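Tail fiber protein (PDB 6CL6) forms the trimeric receptor-binding fibre of an R-type pyocin, a contractile injection system, and probably recognises the surface of target Pseudomonas aeruginosa cells. Local coordinates at residues D49-T54 and H62-V67; V138-M143 and A161-V166; I318-L323 and W367-R372. All coordinates share one frame; numbering follows the deposited sequence.

Interaction 1 (D49-T54 and H62-V67); sequences DPNTAT and HANGPV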
loop_
_atom_site.group_PDB
_atom_site.type_symbol
_atom_site.label_atom_id
_atom_site.label_comp_id
_atom_site.label_asym_id
_atom_site.label_seq_id
_atom_site.Cartn_x
_atom_site.Cartn_y
_atom_site.Cartn_z
ATOM N N ASP A 49 68.550 7.423 30.270
ATOM C CA ASP A 49 67.397 6.537 30.550
ATOM C C ASP A 49 66.524 7.170 31.643
ATOM O O ASP A 49 66.965 7.303 32.787
ATOM C CB ASP A 49 67.880 5.156 30.974
ATOM C CG ASP A 49 66.747 4.157 31.183
ATOM O OD1 ASP A 49 65.555 4.545 31.103
ATOM O OD2 ASP A 49 67.030 2.970 31.448
ATOM N N PRO A 50 65.281 7.516 31.359
ATOM C CA PRO A 50 64.436 8.055 32.442
ATOM C C PRO A 50 64.122 7.039 33.521
ATOM O O PRO A 50 63.768 7.436 34.637
ATOM C CB PRO A 50 63.169 8.528 31.693
ATOM C CG PRO A 50 63.118 7.703 30.449
ATOM C CD PRO A 50 64.559 7.433 30.064
ATOM N N ASN A 51 64.283 5.740 33.249
ATOM C CA ASN A 51 64.045 4.738 34.285
ATOM C C ASN A 51 65.024 4.886 35.448
ATOM O O ASN A 51 64.696 4.536 36.595
ATOM C CB ASN A 51 64.169 3.321 33.712
ATOM C CG ASN A 51 62.952 2.877 32.937
ATOM O OD1 ASN A 51 62.177 3.686 32.393
ATOM N ND2 ASN A 51 62.757 1.557 32.890
ATOM N N THR A 52 66.219 5.400 35.178
ATOM C CA THR A 52 67.238 5.547 36.201
ATOM C C THR A 52 67.432 7.003 36.598
ATOM O O THR A 52 68.492 7.381 37.143
ATOM C CB THR A 52 68.567 4.899 35.748
ATOM O OG1 THR A 52 69.028 5.481 34.528
ATOM C CG2 THR A 52 68.361 3.437 35.546
ATOM N N ALA A 53 66.400 7.821 36.401
ATOM C CA ALA A 53 66.482 9.237 36.730
ATOM C C ALA A 53 66.758 9.471 38.217
ATOM O O ALA A 53 66.188 8.821 39.093
ATOM C CB ALA A 53 65.169 9.924 36.344
ATOM N N THR A 54 67.648 10.451 38.492
ATOM C CA THR A 54 67.915 10.884 39.846
ATOM C C THR A 54 67.900 12.395 39.982
ATOM O O THR A 54 68.221 12.898 41.055
ATOM C CB THR A 54 69.287 10.369 40.357
ATOM O OG1 THR A 54 70.311 10.993 39.564
ATOM C CG2 THR A 54 69.392 8.893 40.268
ATOM N N HIS A 62 65.372 8.862 24.818
ATOM C CA HIS A 62 65.518 7.457 25.188
ATOM C C HIS A 62 64.201 6.699 25.049
ATOM O O HIS A 62 63.107 7.234 25.271
ATOM C CB HIS A 62 66.025 7.374 26.626
ATOM C CG HIS A 62 66.449 6.010 27.034
ATOM N ND1 HIS A 62 65.547 5.030 27.406
ATOM C CD2 HIS A 62 67.678 5.461 27.142
ATOM C CE1 HIS A 62 66.208 3.936 27.716
ATOM N NE2 HIS A 62 67.498 4.175 27.560
ATOM N N ALA A 63 64.319 5.418 24.723
ATOM C CA ALA A 63 63.170 4.582 24.411
ATOM C C ALA A 63 62.210 4.391 25.569
ATOM O O ALA A 63 61.030 4.083 25.328
ATOM C CB ALA A 63 63.655 3.196 23.964
ATOM N N ASN A 64 62.661 4.560 26.798
ATOM C CA ASN A 64 61.774 4.414 27.960
ATOM C C ASN A 64 60.903 5.624 28.205
ATOM O O ASN A 64 60.075 5.585 29.124
ATOM C CB ASN A 64 62.611 4.081 29.212
ATOM C CG ASN A 64 63.013 2.611 29.256
ATOM O OD1 ASN A 64 62.334 1.770 28.718
ATOM N ND2 ASN A 64 64.143 2.308 29.887
ATOM N N GLY A 65 61.068 6.711 27.400
ATOM C CA GLY A 65 60.138 7.791 27.388
ATOM C C GLY A 65 58.817 7.377 26.739
ATOM O O GLY A 65 58.632 6.230 26.344
ATOM N N PRO A 66 57.878 8.345 26.618
ATOM C CA PRO A 66 56.510 7.984 26.202
ATOM C C PRO A 66 56.317 7.718 24.714
ATOM O O PRO A 66 55.421 6.954 24.335
ATOM C CB PRO A 66 55.675 9.183 26.667
ATOM C CG PRO A 66 56.669 10.340 26.664
ATOM C CD PRO A 66 57.988 9.736 27.057
ATOM N N VAL A 67 57.122 8.329 23.850
ATOM C CA VAL A 67 56.936 8.173 22.400
ATOM C C VAL A 67 58.281 7.889 21.740
ATOM O O VAL A 67 59.123 8.789 21.609
ATOM C CB VAL A 67 56.259 9.378 21.749
ATOM C CG1 VAL A 67 55.998 9.060 20.277
ATOM C CG2 VAL A 67 54.985 9.751 22.430
HETATM O O HOH W 1 60.662 0.577 31.158
#
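The loops that precede and follow strand 57-60 meet, a 3-10 turn at Pro50-Asn51 and a type I beta turn from His62 to Gly65, with the CA atoms of Asp49 and His62 5.8 Å apart. Asp49 opens an Asx turn: with CG anti to the backbone N (chi1 -176°), OD1 accepts the backbone N of Asn51 at 2.8 Å. Asp49 OD1 also takes ND2 of Asn64 across the contact at 2.9 Å, in a nearly straight bond (174°). Both donors come from above the carboxylate plane, while OD1 lies in the amide plane of Asn64. The carboxylate stacks almost parallel on the His62 ring, 6° between planes, and Asp49 CA sits over the ring centre in a CH-pi contact. The ring is held in turn by His62 ND1, which accepts the backbone N of Asn64 at 3.0 Å. Pro50 lays CD against His62 and CG against the Asn64-Gly65 peptide, and also touches Ile74 of strand 72-79. The amides of Asn51 and Asn64 stack nearly parallel. Asn51 OD1 bonds to Arg102, and Asn51 ND2 gives a hydrogen to a water 2.9 Å away, which donates weakly to Asn64 OD1.

Interaction 2 (V138-M143 and A161-V166); sequences VNLDSM and ANYPIV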
loop_
_atom_site.group_PDB
_atom_site.type_symbol
_atom_site.label_atom_id
_atom_site.label_comp_id
_atom_site.label_asym_id
_atom_site.label_seq_id
_atom_site.Cartn_x
_atom_site.Cartn_y
_atom_site.Cartn_z
ATOM N N VAL A 138 38.298 15.198 0.242
ATOM C CA VAL A 138 38.667 14.174 1.202
ATOM C C VAL A 138 38.060 12.842 0.806
ATOM O O VAL A 138 36.870 12.749 0.500
ATOM C CB VAL A 138 38.245 14.563 2.631
ATOM C CG1 VAL A 138 38.578 13.467 3.594
ATOM C CG2 VAL A 138 38.901 15.870 3.036
ATOM N N ASN A 139 38.885 11.803 0.818
ATOM C CA ASN A 139 38.421 10.425 0.701
ATOM C C ASN A 139 38.191 9.879 2.107
ATOM O O ASN A 139 39.148 9.729 2.899
ATOM C CB ASN A 139 39.451 9.602 -0.053
ATOM C CG ASN A 139 38.966 8.208 -0.366
ATOM O OD1 ASN A 139 37.997 7.676 0.236
ATOM N ND2 ASN A 139 39.619 7.584 -1.324
ATOM N N LEU A 140 36.931 9.597 2.443
ATOM C CA LEU A 140 36.639 9.161 3.791
ATOM C C LEU A 140 37.313 7.850 4.125
ATOM O O LEU A 140 37.456 7.536 5.306
ATOM C CB LEU A 140 35.132 9.032 4.030
ATOM C CG LEU A 140 34.337 10.333 3.925
ATOM C CD1 LEU A 140 32.959 10.158 4.536
ATOM C CD2 LEU A 140 35.025 11.525 4.586
ATOM N N ASP A 141 37.739 7.085 3.108
ATOM C CA ASP A 141 38.530 5.893 3.362
ATOM C C ASP A 141 39.846 6.228 4.049
ATOM O O ASP A 141 40.487 5.335 4.614
ATOM C CB ASP A 141 38.848 5.142 2.047
ATOM C CG ASP A 141 37.666 4.379 1.483
ATOM O OD1 ASP A 141 36.548 4.524 1.983
ATOM O OD2 ASP A 141 37.859 3.586 0.487
ATOM N N SER A 142 40.279 7.474 3.977
ATOM C CA SER A 142 41.529 7.887 4.633
ATOM C C SER A 142 41.328 8.300 6.089
ATOM O O SER A 142 42.298 8.589 6.785
ATOM C CB SER A 142 42.159 9.052 3.863
ATOM O OG SER A 142 41.422 10.260 4.098
ATOM N N MET A 143 40.091 8.352 6.559
ATOM C CA MET A 143 39.798 8.785 7.927
ATOM C C MET A 143 39.752 7.536 8.805
ATOM O O MET A 143 38.699 6.943 9.057
ATOM C CB MET A 143 38.502 9.569 7.961
ATOM C CG MET A 143 38.497 10.792 7.059
ATOM S SD MET A 143 39.751 12.029 7.448
ATOM C CE MET A 143 39.125 12.623 9.035
ATOM N N ALA A 161 35.369 11.839 -1.664
ATOM C CA ALA A 161 35.128 10.478 -2.072
ATOM C C ALA A 161 34.655 9.676 -0.880
ATOM O O ALA A 161 35.037 9.949 0.265
ATOM C CB ALA A 161 36.363 9.823 -2.671
ATOM N N ASN A 162 33.773 8.706 -1.164
ATOM C CA ASN A 162 33.249 7.756 -0.170
ATOM C C ASN A 162 32.429 8.411 0.928
ATOM O O ASN A 162 32.226 7.823 1.993
ATOM C CB ASN A 162 34.402 6.924 0.407
ATOM C CG ASN A 162 34.873 5.852 -0.562
ATOM O OD1 ASN A 162 34.134 4.917 -0.860
ATOM N ND2 ASN A 162 36.078 6.006 -1.086
ATOM N N TYR A 163 31.925 9.600 0.686
ATOM C CA TYR A 163 30.827 10.128 1.483
ATOM C C TYR A 163 29.580 9.302 1.159
ATOM O O TYR A 163 29.395 8.889 0.006
ATOM C CB TYR A 163 30.566 11.595 1.174
ATOM C CG TYR A 163 31.566 12.585 1.745
ATOM C CD1 TYR A 163 32.820 12.733 1.172
ATOM C CD2 TYR A 163 31.240 13.369 2.843
ATOM C CE1 TYR A 163 33.722 13.651 1.677
ATOM C CE2 TYR A 163 32.139 14.295 3.360
ATOM C CZ TYR A 163 33.380 14.425 2.762
ATOM O OH TYR A 163 34.286 15.355 3.260
ATOM N N PRO A 164 28.730 9.018 2.146
ATOM C CA PRO A 164 27.535 8.211 1.856
ATOM C C PRO A 164 26.449 8.966 1.139
ATOM O O PRO A 164 25.560 8.344 0.545
ATOM C CB PRO A 164 27.059 7.761 3.247
ATOM C CG PRO A 164 27.533 8.834 4.175
ATOM C CD PRO A 164 28.855 9.342 3.570
ATOM N N ILE A 165 26.491 10.290 1.193
ATOM C CA ILE A 165 25.483 11.167 0.599
ATOM C C ILE A 165 26.201 12.484 0.352
ATOM O O ILE A 165 27.145 12.843 1.074
ATOM C CB ILE A 165 24.265 11.326 1.540
ATOM C CG1 ILE A 165 23.140 12.110 0.883
ATOM C CG2 ILE A 165 24.709 12.020 2.862
ATOM C CD1 ILE A 165 22.389 11.279 -0.167
ATOM N N VAL A 166 25.795 13.186 -0.684
ATOM C CA VAL A 166 26.384 14.501 -0.959
ATOM C C VAL A 166 25.690 15.523 -0.081
ATOM O O VAL A 166 24.707 16.155 -0.497
ATOM C CB VAL A 166 26.312 14.858 -2.447
ATOM C CG1 VAL A 166 26.921 16.243 -2.706
ATOM C CG2 VAL A 166 27.051 13.806 -3.249
HETATM O O HOH W 2 35.805 16.572 1.340
#
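A single beta bridge pairs Asn139 with Ala161, and its two backbone bonds use a donor and an acceptor from each segment: Ala161 N gives to Val138 O at 2.8 Å, and Leu140 N gives to Ala161 O at 2.9 Å. In both, the donor stands above the carbonyl plane, off the lone-pair positions. Asn139 CA adds a CH...O contact to Ala161 O. The Asn139 side chain, CG anti to the backbone N (chi1 -173°), turns OD1 between two donors: Asn162 ND2 at 2.9 Å and the backbone N of Asp141, also at 2.9 Å. The second bond makes an Asx turn, which leads into the 3-10 segment 140-142; there Asn139 O is gripped by both N and OG of Ser142. The contact thus joins the loop before strand 147-151 to the loop after helix 154-159, beside the mixed beta sheet. Asn162 has a positive phi (64°), and its amide stacks on the Asp141 carboxylate with planes 19° apart; Asp141 OD1 is spent on a salt bridge to Arg196, and Asn162 O accepts from Trp206 NE1. Leu140 crosses Tyr163 at about a right angle, Leu140 CD2 lying over one ring face, toward the rim, 3.8 Å from Tyr163 CZ, while CD1 reaches the Tyr163 CA. Val138 O sits at the ring's edge. Tyr163 OH is bonded to Gln151 NE2 and gives its hydrogen to a water 2.7 Å away, which also accepts from Val138 N.

Interaction 3 (I318-L323 and W367-R372); sequences IPFPTL and WEAFGR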
loop_
_atom_site.group_PDB
_atom_site.type_symbol
_atom_site.label_atom_id
_atom_site.label_comp_id
_atom_site.label_asym_id
_atom_site.label_seq_id
_atom_site.Cartn_x
_atom_site.Cartn_y
_atom_site.Cartn_z
ATOM N N ILE A 318 -80.758 -22.698 -34.388
ATOM C CA ILE A 318 -80.469 -21.516 -33.575
ATOM C C ILE A 318 -81.003 -20.291 -34.305
ATOM O O ILE A 318 -81.120 -20.287 -35.538
ATOM C CB ILE A 318 -78.958 -21.354 -33.305
ATOM C CG1 ILE A 318 -78.184 -21.255 -34.634
ATOM C CG2 ILE A 318 -78.442 -22.505 -32.466
ATOM C CD1 ILE A 318 -76.692 -20.969 -34.443
ATOM N N PRO A 319 -81.307 -19.230 -33.580
ATOM C CA PRO A 319 -81.719 -17.992 -34.247
ATOM C C PRO A 319 -80.562 -17.383 -35.007
ATOM O O PRO A 319 -79.408 -17.416 -34.555
ATOM C CB PRO A 319 -82.147 -17.079 -33.082
ATOM C CG PRO A 319 -82.289 -17.971 -31.909
ATOM C CD PRO A 319 -81.331 -19.089 -32.105
ATOM N N PHE A 320 -80.874 -16.828 -36.166
ATOM C CA PHE A 320 -79.912 -15.979 -36.856
ATOM C C PHE A 320 -79.761 -14.683 -36.058
ATOM O O PHE A 320 -80.770 -14.080 -35.671
ATOM C CB PHE A 320 -80.357 -15.680 -38.280
ATOM C CG PHE A 320 -80.207 -16.838 -39.223
ATOM C CD1 PHE A 320 -78.947 -17.226 -39.687
ATOM C CD2 PHE A 320 -81.335 -17.525 -39.692
ATOM C CE1 PHE A 320 -78.814 -18.286 -40.579
ATOM C CE2 PHE A 320 -81.194 -18.593 -40.583
ATOM C CZ PHE A 320 -79.951 -18.967 -41.026
ATOM N N PRO A 321 -78.535 -14.255 -35.742
ATOM C CA PRO A 321 -78.389 -13.025 -34.938
ATOM C C PRO A 321 -79.026 -11.800 -35.565
ATOM O O PRO A 321 -79.579 -10.966 -34.839
ATOM C CB PRO A 321 -76.861 -12.877 -34.827
ATOM C CG PRO A 321 -76.362 -14.269 -34.877
ATOM C CD PRO A 321 -77.265 -14.998 -35.848
ATOM N N THR A 322 -78.992 -11.674 -36.891
ATOM C CA THR A 322 -79.519 -10.494 -37.565
ATOM C C THR A 322 -80.558 -10.838 -38.625
ATOM O O THR A 322 -81.662 -10.287 -38.586
ATOM C CB THR A 322 -78.362 -9.697 -38.183
ATOM O OG1 THR A 322 -77.455 -9.306 -37.151
ATOM C CG2 THR A 322 -78.874 -8.454 -38.876
ATOM N N LEU A 323 -80.242 -11.697 -39.593
ATOM C CA LEU A 323 -81.240 -12.028 -40.601
ATOM C C LEU A 323 -80.874 -13.311 -41.332
ATOM O O LEU A 323 -79.716 -13.698 -41.410
ATOM C CB LEU A 323 -81.419 -10.897 -41.626
ATOM C CG LEU A 323 -80.446 -10.831 -42.795
ATOM C CD1 LEU A 323 -80.856 -9.739 -43.765
ATOM C CD2 LEU A 323 -79.022 -10.591 -42.310
ATOM N N TRP A 367 -84.299 -29.040 -45.869
ATOM C CA TRP A 367 -84.075 -27.648 -46.161
ATOM C C TRP A 367 -82.702 -27.206 -45.657
ATOM O O TRP A 367 -82.122 -27.807 -44.752
ATOM C CB TRP A 367 -85.176 -26.785 -45.535
ATOM C CG TRP A 367 -85.237 -26.863 -44.044
ATOM C CD1 TRP A 367 -86.091 -27.623 -43.309
ATOM C CD2 TRP A 367 -84.409 -26.169 -43.112
ATOM N NE1 TRP A 367 -85.864 -27.429 -41.966
ATOM C CE2 TRP A 367 -84.825 -26.550 -41.817
ATOM C CE3 TRP A 367 -83.370 -25.257 -43.236
ATOM C CZ2 TRP A 367 -84.215 -26.056 -40.661
ATOM C CZ3 TRP A 367 -82.752 -24.767 -42.075
ATOM C CH2 TRP A 367 -83.183 -25.165 -40.814
ATOM N N GLU A 368 -82.190 -26.137 -46.282
ATOM C CA GLU A 368 -81.000 -25.446 -45.826
ATOM C C GLU A 368 -81.273 -23.947 -45.837
ATOM O O GLU A 368 -82.045 -23.444 -46.662
ATOM C CB GLU A 368 -79.805 -25.743 -46.737
ATOM C CG GLU A 368 -78.961 -26.906 -46.330
ATOM C CD GLU A 368 -77.642 -26.933 -47.107
ATOM O OE1 GLU A 368 -77.631 -27.407 -48.263
ATOM O OE2 GLU A 368 -76.633 -26.436 -46.574
ATOM N N ALA A 369 -80.641 -23.234 -44.909
ATOM C CA ALA A 369 -80.775 -21.795 -44.820
ATOM C C ALA A 369 -79.431 -21.211 -44.414
ATOM O O ALA A 369 -78.619 -21.891 -43.794
ATOM C CB ALA A 369 -81.843 -21.391 -43.806
ATOM N N PHE A 370 -79.188 -19.955 -44.800
ATOM C CA PHE A 370 -77.948 -19.291 -44.436
ATOM C C PHE A 370 -78.244 -17.845 -44.081
ATOM O O PHE A 370 -79.252 -17.268 -44.490
ATOM C CB PHE A 370 -76.894 -19.420 -45.555
ATOM C CG PHE A 370 -77.275 -18.740 -46.840
ATOM C CD1 PHE A 370 -78.104 -19.383 -47.757
ATOM C CD2 PHE A 370 -76.800 -17.469 -47.135
ATOM C CE1 PHE A 370 -78.462 -18.758 -48.938
ATOM C CE2 PHE A 370 -77.150 -16.832 -48.308
ATOM C CZ PHE A 370 -77.982 -17.477 -49.216
ATOM N N GLY A 371 -77.350 -17.263 -43.279
ATOM C CA GLY A 371 -77.573 -15.904 -42.828
ATOM C C GLY A 371 -76.475 -15.433 -41.891
ATOM O O GLY A 371 -75.346 -15.924 -41.949
ATOM N N ARG A 372 -76.801 -14.481 -41.031
ATOM C CA ARG A 372 -75.798 -13.909 -40.140
ATOM C C ARG A 372 -76.484 -13.330 -38.921
ATOM O O ARG A 372 -77.726 -13.349 -38.811
ATOM C CB ARG A 372 -74.982 -12.833 -40.864
ATOM C CG ARG A 372 -75.788 -11.613 -41.306
ATOM C CD ARG A 372 -74.885 -10.533 -41.888
ATOM N NE ARG A 372 -75.640 -9.515 -42.619
ATOM C CZ ARG A 372 -76.069 -8.374 -42.086
ATOM N NH1 ARG A 372 -75.818 -8.091 -40.812
ATOM N NH2 ARG A 372 -76.744 -7.511 -42.832
ATOM O OXT ARG A 372 -75.808 -12.847 -38.014
#
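Arg372 turns CG into the crowded position between its backbone N and carbonyl carbon (chi1 64°), then runs extended to NE, so the chain folds back over Leu323. Leu323 takes the same crowded position (chi1 84°) and lays CD2 over one face of the guanidinium, offset toward its rim, 3.5 Å from Arg372 CG. Alongside, Thr322 CG2, anti to its backbone N, touches Arg372 NH1 at 3.6 Å. Arg372 NE bonds to the backbone O of Leu284 of the second subunit, so the side chain also bridges two chains. Phe320, CG anti to its carbonyl carbon (chi1 -74°), slides its ring along the final strand, bringing CE1 to 3.2 Å from Gly371 N and CZ to 4.1 Å from Ala369 CB. Because Gly371 has no side chain, this ring and Leu323 O can both lie close to its CA. The Pro321 ring rests against the terminal oxygen OXT. Arg372 O, at the C-terminal carboxylate, takes two backbone donors, Thr322 N at 2.8 Å in the carbonyl plane on a lone pair and Leu323 N at 3.1 Å from above that plane. Arg372 N returns a bond to Leu323 O at 3.0 Å, nearly along its C=O axis. Two residues facing one make this a classic beta bulge, which starts the antiparallel pairing of strand 324-331 with the last strand of the gp53-like, H-type-lectin-related C-terminal domain.

How the interactions relate
From the N terminus the contacts follow in series; none nests in or crosses another. Interaction 1 closes a short loop around strand 57-60, an outermost strand, within this chain, of the first antiparallel sheet. Interaction 2 closes the excursion through strand 147-151 of the mixed sheet and helix 154-159, its nearest atoms about 19 Å from those of interaction 1. A long, mostly irregular stretch then leads to the C-terminal domain, where interaction 3 spans 43 residues and joins the lead-in to strand 324-331 to the end of the chain, its nearest atoms about 108 Å from those of interaction 2. Of the three, only interaction 3 is also touched by the other two subunits.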